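Local coordinates for protein purine nucleoside phosphorylase (Schistosoma mansoni, PDB 6BJ7) that catalyses the phosphorolysis of purine nucleosides such as inosine and guanosine, releasing the free purine base and ribose 1-phosphate, at residues Q84-M89 with M221-E226; L113-L118 with I235-V240; D130-K135 with S241-N246. All coordinates share one frame; numbering follows the deposited sequence.

Interaction 1 (Q84-M89 with M221-E226). With DU7 (4-chloro-6-methylpyrimidin-2-amine), chain G.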
loop_
_atom_site.group_PDB
_atom_site.type_symbol
_atom_site.label_atom_id
_atom_site.label_comp_id
_atom_site.label_asym_id
_atom_site.label_seq_id
_atom_site.Cartn_x
_atom_site.Cartn_y
_atom_site.Cartn_z
ATOM N N GLN A 84 17.221 20.087 -10.241
ATOM C CA GLN A 84 16.892 21.224 -9.371
ATOM C C GLN A 84 15.369 21.273 -9.241
ATOM O O GLN A 84 14.677 21.828 -10.102
ATOM C CB GLN A 84 17.447 22.532 -9.942
ATOM C CG GLN A 84 17.345 23.754 -9.026
ATOM C CD GLN A 84 18.031 24.983 -9.614
ATOM O OE1 GLN A 84 17.786 25.364 -10.759
ATOM N NE2 GLN A 84 18.892 25.608 -8.819
ATOM N N GLY A 85 14.861 20.718 -8.145
ATOM C CA GLY A 85 13.437 20.506 -7.954
ATOM C C GLY A 85 13.051 19.052 -8.164
ATOM O O GLY A 85 12.765 18.641 -9.299
ATOM N N ARG A 86 13.045 18.234 -7.117
ATOM C CA ARG A 86 12.769 16.825 -7.392
ATOM C C ARG A 86 11.266 16.550 -7.416
ATOM O O ARG A 86 10.439 17.323 -6.911
ATOM C CB ARG A 86 13.460 15.860 -6.407
ATOM C CG ARG A 86 13.445 16.222 -4.955
ATOM C CD ARG A 86 13.015 15.054 -4.050
ATOM N NE ARG A 86 13.902 13.878 -4.019
ATOM C CZ ARG A 86 14.876 13.668 -3.134
ATOM N NH1 ARG A 86 15.188 14.573 -2.199
ATOM N NH2 ARG A 86 15.573 12.546 -3.200
ATOM N N LEU A 87 10.933 15.438 -8.046
ATOM C CA LEU A 87 9.560 14.979 -8.145
ATOM C C LEU A 87 9.298 14.016 -7.001
ATOM O O LEU A 87 10.032 13.037 -6.848
ATOM C CB LEU A 87 9.336 14.247 -9.472
ATOM C CG LEU A 87 9.256 15.078 -10.746
ATOM C CD1 LEU A 87 10.492 15.908 -10.923
ATOM C CD2 LEU A 87 9.085 14.155 -11.929
ATOM N N HIS A 88 8.248 14.275 -6.221
ATOM C CA HIS A 88 7.847 13.408 -5.113
ATOM C C HIS A 88 6.548 12.669 -5.418
ATOM O O HIS A 88 5.609 13.256 -5.973
ATOM C CB HIS A 88 7.619 14.231 -3.845
ATOM C CG HIS A 88 8.835 14.891 -3.287
ATOM N ND1 HIS A 88 9.145 16.218 -3.535
ATOM C CD2 HIS A 88 9.778 14.437 -2.431
ATOM C CE1 HIS A 88 10.257 16.530 -2.891
ATOM N NE2 HIS A 88 10.654 15.473 -2.207
ATOM N N MET A 89 6.465 11.386 -5.014
ATOM C CA MET A 89 5.284 10.602 -5.392
ATOM C C MET A 89 4.020 11.069 -4.645
ATOM O O MET A 89 2.906 10.870 -5.162
ATOM C CB MET A 89 5.559 9.099 -5.222
ATOM C CG MET A 89 6.717 8.680 -6.171
ATOM S SD MET A 89 6.819 6.940 -6.653
ATOM C CE MET A 89 5.384 6.805 -7.741
ATOM N N MET A 221 9.763 10.596 2.962
ATOM C CA MET A 221 8.774 10.492 1.885
ATOM C C MET A 221 9.390 10.531 0.481
ATOM O O MET A 221 8.679 10.832 -0.482
ATOM C CB MET A 221 7.734 11.613 1.997
ATOM C CG MET A 221 7.076 11.807 3.360
ATOM S SD MET A 221 6.026 13.285 3.415
ATOM C CE MET A 221 5.660 13.375 5.167
ATOM N N SER A 222 10.693 10.275 0.337
ATOM C CA SER A 222 11.358 10.382 -0.960
ATOM C C SER A 222 12.432 9.303 -1.071
ATOM O O SER A 222 12.468 8.338 -0.296
ATOM C CB SER A 222 11.958 11.785 -1.150
ATOM O OG SER A 222 13.051 11.969 -0.274
ATOM N N THR A 223 13.297 9.468 -2.082
ATOM C CA THR A 223 14.571 8.769 -2.246
ATOM C C THR A 223 14.439 7.311 -2.706
ATOM O O THR A 223 15.096 6.912 -3.675
ATOM C CB THR A 223 15.375 8.902 -0.961
ATOM O OG1 THR A 223 15.667 10.297 -0.776
ATOM C CG2 THR A 223 16.701 8.170 -1.061
ATOM N N VAL A 224 13.604 6.490 -2.056
ATOM C CA VAL A 224 13.525 5.064 -2.422
ATOM C C VAL A 224 13.104 4.867 -3.880
ATOM O O VAL A 224 13.659 3.975 -4.549
ATOM C CB VAL A 224 12.646 4.320 -1.407
ATOM C CG1 VAL A 224 12.274 2.920 -1.847
ATOM C CG2 VAL A 224 13.373 4.214 -0.062
ATOM N N PRO A 225 12.132 5.621 -4.444
ATOM C CA PRO A 225 11.808 5.428 -5.882
ATOM C C PRO A 225 12.996 5.664 -6.812
ATOM O O PRO A 225 13.248 4.844 -7.730
ATOM C CB PRO A 225 10.663 6.434 -6.127
ATOM C CG PRO A 225 10.027 6.563 -4.745
ATOM C CD PRO A 225 11.187 6.566 -3.785
ATOM N N GLU A 226 13.765 6.736 -6.573
ATOM C CA GLU A 226 14.938 7.022 -7.397
ATOM C C GLU A 226 16.017 5.963 -7.228
ATOM O O GLU A 226 16.669 5.573 -8.214
ATOM C CB GLU A 226 15.502 8.405 -7.042
ATOM C CG GLU A 226 14.638 9.574 -7.408
ATOM C CD GLU A 226 13.765 10.060 -6.261
ATOM O OE1 GLU A 226 13.227 9.219 -5.518
ATOM O OE2 GLU A 226 13.612 11.292 -6.111
HETATM C C4 DU7 G . 9.771 13.911 9.642
HETATM C C3 DU7 G . 9.574 13.356 7.495
HETATM C C2 DU7 G . 10.352 14.360 7.044
HETATM C C1 DU7 G . 10.848 15.142 7.988
HETATM CL CL DU7 G . 8.878 12.364 6.353
HETATM N N DU7 G . 9.250 13.068 8.722
HETATM N N1 DU7 G . 9.459 13.661 10.998
HETATM N N2 DU7 G . 10.572 14.913 9.240
HETATM C C DU7 G . 11.753 16.302 7.600
HETATM O O HOH W 1 8.677 10.129 -3.638
#
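Arg-86 and Glu-226 supply the charged part of this contact between the loop after strand 78-84 and the start of helix 224-232. NE of Arg-86 sends its N-H to OE2 of Glu-226 at 3.3 Å; the bond is nearly straight (170°) but long, so this salt bridge is weak. The carboxylate oxygen lies at the guanidinium edge, in its plane, while the two flat groups stand 81° apart. Bends at chi2 and chi3 turn the arginine chain toward the helix, and NH1 is held separately by the backbone oxygen of Thr-116.

Ser-222 supplies much of the van der Waals contact. Its OG as modelled lies over one face of the guanidinium, though the position of that atom is less certain; CB of Ser-222 is 4.0 Å from Arg-86 CZ. The same CB meets the edge of the His-88 ring, 3.7 Å from CD2. Farther along, Met-89, in one of its two modelled conformers, packs on Pro-225, a less certain contact. Leu-145 and Phe-161 of a neighbouring subunit pack on Met-89 and Met-221 respectively.

A water joins the backbones: it accepts from Met-89 N at 2.9 Å and donates to Met-221 O at 3.2 Å. Met-221 turns its side chain the other way, its CG 3.5 Å from the chlorine CL of the bound pyrimidine DU7.

A lone weak salt bridge probably leaves part of the arginine charge available to an anion. With Ser-222 beside a bound dimethyl sulfoxide and His-88 close by, this is consistent with the phosphate pocket of the trimeric phosphorylases.

Interaction 2 (L113-L118 with I235-V240). With DU7 (4-chloro-6-methylpyrimidin-2-amine), chain G; DMS (dimethyl sulfoxide), chain F.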
loop_
_atom_site.group_PDB
_atom_site.type_symbol
_atom_site.label_atom_id
_atom_site.label_comp_id
_atom_site.label_asym_id
_atom_site.label_seq_id
_atom_site.Cartn_x
_atom_site.Cartn_y
_atom_site.Cartn_z
ATOM N N LEU A 113 25.088 8.219 -8.659
ATOM C CA LEU A 113 24.032 9.161 -8.284
ATOM C C LEU A 113 24.131 9.435 -6.787
ATOM O O LEU A 113 24.136 8.493 -5.989
ATOM C CB LEU A 113 22.652 8.585 -8.648
ATOM C CG LEU A 113 21.390 9.339 -8.256
ATOM C CD1 LEU A 113 21.321 10.670 -8.961
ATOM C CD2 LEU A 113 20.148 8.471 -8.608
ATOM N N LEU A 114 24.273 10.724 -6.420
ATOM C CA LEU A 114 24.321 11.192 -5.034
ATOM C C LEU A 114 22.987 11.864 -4.685
ATOM O O LEU A 114 22.520 12.743 -5.429
ATOM C CB LEU A 114 25.495 12.176 -4.852
ATOM C CG LEU A 114 26.882 11.770 -5.386
ATOM C CD1 LEU A 114 27.920 12.900 -5.175
ATOM C CD2 LEU A 114 27.372 10.462 -4.731
ATOM N N ILE A 115 22.381 11.468 -3.560
ATOM C CA ILE A 115 21.030 11.919 -3.189
ATOM C C ILE A 115 21.007 12.385 -1.738
ATOM O O ILE A 115 21.571 11.730 -0.856
ATOM C CB ILE A 115 19.983 10.793 -3.375
ATOM C CG1 ILE A 115 20.042 10.196 -4.753
ATOM C CG2 ILE A 115 18.553 11.334 -3.136
ATOM C CD1 ILE A 115 19.144 8.910 -4.892
ATOM N N THR A 116 20.364 13.535 -1.477
ATOM C CA THR A 116 20.115 13.981 -0.103
ATOM C C THR A 116 18.614 14.194 0.128
ATOM O O THR A 116 17.844 14.449 -0.813
ATOM C CB THR A 116 20.874 15.271 0.275
ATOM O OG1 THR A 116 20.439 16.388 -0.521
ATOM C CG2 THR A 116 22.399 15.109 0.121
ATOM N N ASN A 117 18.204 14.060 1.395
ATOM C CA ASN A 117 16.829 14.321 1.810
ATOM C C ASN A 117 16.809 14.792 3.261
ATOM O O ASN A 117 17.803 14.702 3.984
ATOM C CB ASN A 117 15.922 13.080 1.647
ATOM C CG ASN A 117 16.362 11.895 2.522
ATOM O OD1 ASN A 117 16.393 11.978 3.738
ATOM N ND2 ASN A 117 16.699 10.788 1.884
ATOM N N LEU A 118 15.654 15.346 3.661
ATOM C CA LEU A 118 15.321 15.620 5.056
ATOM C C LEU A 118 14.381 14.532 5.586
ATOM O O LEU A 118 13.484 14.059 4.870
ATOM C CB LEU A 118 14.667 16.997 5.184
ATOM C CG LEU A 118 15.578 18.215 4.958
ATOM C CD1 LEU A 118 14.783 19.295 4.269
ATOM C CD2 LEU A 118 16.127 18.722 6.276
ATOM N N ILE A 235 23.252 2.003 -11.963
ATOM C CA ILE A 235 23.882 3.207 -11.422
ATOM C C ILE A 235 24.133 3.013 -9.923
ATOM O O ILE A 235 23.230 2.592 -9.200
ATOM C CB ILE A 235 22.984 4.435 -11.671
ATOM C CG1 ILE A 235 22.915 4.751 -13.160
ATOM C CG2 ILE A 235 23.482 5.688 -10.926
ATOM C CD1 ILE A 235 21.897 5.792 -13.532
ATOM N N LYS A 236 25.357 3.308 -9.465
ATOM C CA LYS A 236 25.694 3.233 -8.037
ATOM C C LYS A 236 25.083 4.419 -7.290
ATOM O O LYS A 236 25.004 5.522 -7.831
ATOM C CB LYS A 236 27.226 3.247 -7.846
ATOM C CG LYS A 236 27.954 2.049 -8.392
ATOM C CD LYS A 236 29.476 2.244 -8.179
ATOM C CE LYS A 236 30.256 1.031 -8.591
ATOM N NZ LYS A 236 31.715 1.332 -8.528
ATOM N N VAL A 237 24.683 4.205 -6.024
ATOM C CA VAL A 237 23.996 5.234 -5.234
ATOM C C VAL A 237 24.679 5.482 -3.883
ATOM O O VAL A 237 25.052 4.531 -3.179
ATOM C CB VAL A 237 22.526 4.826 -5.009
ATOM C CG1 VAL A 237 21.843 5.746 -4.008
ATOM C CG2 VAL A 237 21.783 4.810 -6.321
ATOM N N LEU A 238 24.791 6.764 -3.499
ATOM C CA LEU A 238 25.003 7.196 -2.119
ATOM C C LEU A 238 23.809 8.062 -1.720
ATOM O O LEU A 238 23.496 9.025 -2.434
ATOM C CB LEU A 238 26.287 8.037 -1.957
ATOM C CG LEU A 238 26.522 8.741 -0.604
ATOM C CD1 LEU A 238 26.900 7.696 0.433
ATOM C CD2 LEU A 238 27.653 9.775 -0.694
ATOM N N ALA A 239 23.140 7.733 -0.607
ATOM C CA ALA A 239 21.990 8.507 -0.130
ATOM C C ALA A 239 22.212 8.920 1.326
ATOM O O ALA A 239 22.602 8.083 2.141
ATOM C CB ALA A 239 20.698 7.688 -0.254
ATOM N N VAL A 240 21.986 10.203 1.642
ATOM C CA VAL A 240 22.232 10.764 2.973
ATOM C C VAL A 240 20.985 11.511 3.438
ATOM O O VAL A 240 20.469 12.378 2.719
ATOM C CB VAL A 240 23.455 11.699 2.980
ATOM C CG1 VAL A 240 23.725 12.214 4.403
ATOM C CG2 VAL A 240 24.685 10.984 2.416
HETATM C C4 DU7 G . 9.771 13.911 9.642
HETATM C C3 DU7 G . 9.574 13.356 7.495
HETATM C C2 DU7 G . 10.352 14.360 7.044
HETATM C C1 DU7 G . 10.848 15.142 7.988
HETATM CL CL DU7 G . 8.878 12.364 6.353
HETATM N N DU7 G . 9.250 13.068 8.722
HETATM N N1 DU7 G . 9.459 13.661 10.998
HETATM N N2 DU7 G . 10.572 14.913 9.240
HETATM C C DU7 G . 11.753 16.302 7.600
HETATM S S DMS F . 13.129 16.382 1.028
HETATM O O DMS F . 14.495 16.614 1.578
HETATM C C1 DMS F . 13.003 17.149 -0.608
HETATM C C2 DMS F . 12.956 14.637 0.573
#
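Asn-117 N bonds to Val-240 O at 3.1 Å, the last of five rungs joining strands 112-121 and 236-246 as parallel neighbours in the central sheet. The axes of the two short strands run 16° apart and 4.8 Å at closest approach, and every rung is between backbone groups, with Leu-113 N to Lys-236 O the shortest at 2.8 Å.

The Asn-117 side chain starts with CB against the dimethyl sulfoxide, 3.5 Å from its methyl C2. CG then lies between the backbone N and the carbonyl carbon (chi1 62°), which brings it back to 4.1 Å from Val-240 O. At the tip the amide divides its work: OD1 accepts from Ser-241 OG, and ND2 donates to Thr-223 OG1. Both ends being engaged, the amide is fixed in rotation. One residue on, Leu-118 N donates to the sulfoxide oxygen.

The apolar chains part to the two faces. On one, Leu-114 CD2 crosses to Leu-238 CB at 3.8 Å, with Phe-277 and Ile-281 of helix 259-283 covering Leu-114. On the other, Leu-113 CB rests on Ile-235 CG2, also at 3.8 Å, and Ala-230 of helix 224-232 covers Leu-113 and Val-237.

The contact is thus a backbone ladder between two greasy layers, the sheet sandwiched by helices in the alpha/beta manner of this superfamily. Polar side-chain chemistry is gathered toward its C-terminal end, where the buried Asn-117 amide ties the two strands to the loop at Thr-223, near the ligand pocket.

Interaction 3 (D130-K135 with S241-N246). With DU7 (4-chloro-6-methylpyrimidin-2-amine), chain G.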
loop_
_atom_site.group_PDB
_atom_site.type_symbol
_atom_site.label_atom_id
_atom_site.label_comp_id
_atom_site.label_asym_id
_atom_site.label_seq_id
_atom_site.Cartn_x
_atom_site.Cartn_y
_atom_site.Cartn_z
ATOM N N ASP A 130 21.731 15.764 12.829
ATOM C CA ASP A 130 22.607 14.640 12.503
ATOM C C ASP A 130 22.419 14.235 11.035
ATOM O O ASP A 130 21.398 14.530 10.409
ATOM C CB ASP A 130 22.313 13.425 13.406
ATOM C CG ASP A 130 22.799 13.576 14.841
ATOM O OD1 ASP A 130 23.610 14.476 15.151
ATOM O OD2 ASP A 130 22.385 12.722 15.680
ATOM N N PHE A 131 23.436 13.570 10.470
ATOM C CA PHE A 131 23.366 12.993 9.130
ATOM C C PHE A 131 23.339 11.470 9.240
ATOM O O PHE A 131 24.048 10.899 10.079
ATOM C CB PHE A 131 24.575 13.379 8.276
ATOM C CG PHE A 131 24.805 14.862 8.119
ATOM C CD1 PHE A 131 23.972 15.619 7.304
ATOM C CD2 PHE A 131 25.871 15.466 8.730
ATOM C CE1 PHE A 131 24.199 16.974 7.154
ATOM C CE2 PHE A 131 26.112 16.819 8.571
ATOM C CZ PHE A 131 25.266 17.568 7.779
ATOM N N VAL A 132 22.568 10.808 8.377
ATOM C CA VAL A 132 22.531 9.341 8.326
ATOM C C VAL A 132 22.885 8.855 6.918
ATOM O O VAL A 132 22.196 9.199 5.944
ATOM C CB VAL A 132 21.154 8.791 8.733
ATOM C CG1 VAL A 132 21.102 7.282 8.596
ATOM C CG2 VAL A 132 20.817 9.227 10.155
ATOM N N LEU A 133 23.964 8.060 6.820
ATOM C CA LEU A 133 24.300 7.335 5.601
ATOM C C LEU A 133 23.345 6.144 5.478
ATOM O O LEU A 133 23.341 5.259 6.342
ATOM C CB LEU A 133 25.760 6.870 5.655
ATOM C CG LEU A 133 26.851 7.922 5.928
ATOM C CD1 LEU A 133 28.257 7.365 5.997
ATOM C CD2 LEU A 133 26.805 9.006 4.877
ATOM N N ILE A 134 22.557 6.101 4.408
ATOM C CA ILE A 134 21.520 5.070 4.286
ATOM C C ILE A 134 22.168 3.781 3.781
ATOM O O ILE A 134 22.850 3.781 2.748
ATOM C CB ILE A 134 20.392 5.538 3.354
ATOM C CG1 ILE A 134 19.677 6.753 3.951
ATOM C CG2 ILE A 134 19.391 4.402 3.128
ATOM C CD1 ILE A 134 18.613 7.357 3.047
ATOM N N LYS A 135 21.955 2.682 4.516
ATOM C CA LYS A 135 22.551 1.390 4.189
ATOM C C LYS A 135 21.527 0.344 3.758
ATOM O O LYS A 135 21.945 -0.746 3.331
ATOM C CB LYS A 135 23.353 0.860 5.382
ATOM C CG LYS A 135 22.533 0.482 6.590
ATOM C CD LYS A 135 23.444 0.047 7.716
ATOM C CE LYS A 135 22.662 -0.409 8.925
ATOM N NZ LYS A 135 23.594 -0.732 10.053
ATOM N N SER A 241 20.508 11.185 4.646
ATOM C CA SER A 241 19.412 11.924 5.271
ATOM C C SER A 241 19.942 12.942 6.285
ATOM O O SER A 241 20.849 12.640 7.072
ATOM C CB SER A 241 18.449 10.980 5.993
ATOM O OG SER A 241 17.715 10.129 5.131
ATOM N N LEU A 242 19.370 14.143 6.266
ATOM C CA LEU A 242 19.529 15.125 7.333
ATOM C C LEU A 242 18.328 15.014 8.286
ATOM O O LEU A 242 17.173 15.147 7.857
ATOM C CB LEU A 242 19.627 16.547 6.759
ATOM C CG LEU A 242 19.577 17.712 7.764
ATOM C CD1 LEU A 242 20.687 17.612 8.802
ATOM C CD2 LEU A 242 19.670 19.056 7.013
ATOM N N ILE A 243 18.597 14.776 9.567
ATOM C CA ILE A 243 17.554 14.527 10.567
ATOM C C ILE A 243 17.013 15.851 11.087
ATOM O O ILE A 243 17.771 16.673 11.596
ATOM C CB ILE A 243 18.115 13.678 11.726
ATOM C CG1 ILE A 243 18.666 12.341 11.210
ATOM C CG2 ILE A 243 17.059 13.429 12.798
ATOM C CD1 ILE A 243 17.638 11.473 10.421
ATOM N N ALA A 244 15.688 16.056 10.977
ATOM C CA ALA A 244 15.081 17.298 11.438
ATOM C C ALA A 244 14.443 17.203 12.822
ATOM O O ALA A 244 14.254 18.234 13.449
ATOM C CB ALA A 244 14.036 17.780 10.430
ATOM N N ASN A 245 14.123 16.009 13.312
ATOM C CA ASN A 245 13.511 15.829 14.631
ATOM C C ASN A 245 13.692 14.366 15.011
ATOM O O ASN A 245 14.005 13.535 14.155
ATOM C CB ASN A 245 12.025 16.187 14.623
ATOM C CG ASN A 245 11.171 15.106 13.930
ATOM O OD1 ASN A 245 11.399 14.772 12.778
ATOM N ND2 ASN A 245 10.222 14.536 14.650
ATOM N N ASN A 246 13.466 14.031 16.304
ATOM C CA ASN A 246 13.333 12.620 16.694
ATOM C C ASN A 246 11.863 12.366 17.030
ATOM O O ASN A 246 11.347 12.904 18.020
ATOM C CB ASN A 246 14.248 12.246 17.873
ATOM C CG ASN A 246 14.251 10.762 18.125
ATOM O OD1 ASN A 246 13.229 10.216 18.533
ATOM N ND2 ASN A 246 15.380 10.073 17.821
HETATM C C4 DU7 G . 9.771 13.911 9.642
HETATM C C3 DU7 G . 9.574 13.356 7.495
HETATM C C2 DU7 G . 10.352 14.360 7.044
HETATM C C1 DU7 G . 10.848 15.142 7.988
HETATM CL CL DU7 G . 8.878 12.364 6.353
HETATM N N DU7 G . 9.250 13.068 8.722
HETATM N N1 DU7 G . 9.459 13.661 10.998
HETATM N N2 DU7 G . 10.572 14.913 9.240
HETATM C C DU7 G . 11.753 16.302 7.600
#
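Ser-241 O is gripped twice from one strand: Val-132 N donates to it at 2.8 Å, and the CA-H of Phe-131 approaches it, CA to O 3.3 Å. This is the antiparallel join within the mixed sheet of the nucleoside phosphorylase fold, where strand 131-139 lies along the middle of strand 236-246. Ser-241 N returns the bond to Val-132 O at 2.9 Å, making Val-132 and Ser-241 a hydrogen-bonded pair, and Phe-131 with Leu-242 is the non-hydrogen-bonded pair beside it. A bond from Ile-243 N to Asp-130 O, 2.9 Å, extends the ladder past the strand start. The two short strands run 140° apart, well off strict antiparallel, and the ladder continues with Ile-134 bonded to Ala-239.

Side chains fill both faces. Phe-131 and Leu-242 meet obliquely on one, CE1 to CD1 3.9 Å; Leu-242 has its CG opposite the backbone N (chi1 171°), which directs CD1 to the ring. Leu-272 and Leu-273 of helix 259-283 pack on the same phenyl group. On the other face Val-132 CG2 touches Ile-243 CD1 at 3.9 Å, and Ile-134 CD1 lies against Ser-241 OG at 3.6 Å, a hydroxyl whose polar partner is Asn-117.

Past the paired residues strand 236-246 runs on to the ligand. Ala-244 CB faces the methyl carbon of DU7, and the Asn-245 amide is positioned by Asp-250 and Ser-247, both bonded to its ND2. Glu-203 also binds the ligand, a pairing of amide and carboxylate consistent with purine-base recognition in this family. The 2-amino nitrogen N1 of DU7 donates to Asn-245 OD1 at 2.9 Å.

Overall arrangement
From the N terminus the chain lays down the loop 84-89, then strand 112-121, then strand 131-139, before any partner arrives. Interaction 1 closes the first loop when 221-226 returns at the head of helix 224-232; that helix leads into strand 236-246, whose first half closes interaction 2 and whose second half closes interaction 3. The three closures cross one another rather than nest, since their partners come back in the order they left. Interactions 2 and 3 share strand 236-246, which sits between its two sheet neighbours, and interactions 1 and 2 touch directly. Together they join loop, sheet and helix beside the ligand site, each reaching DU7 with one end.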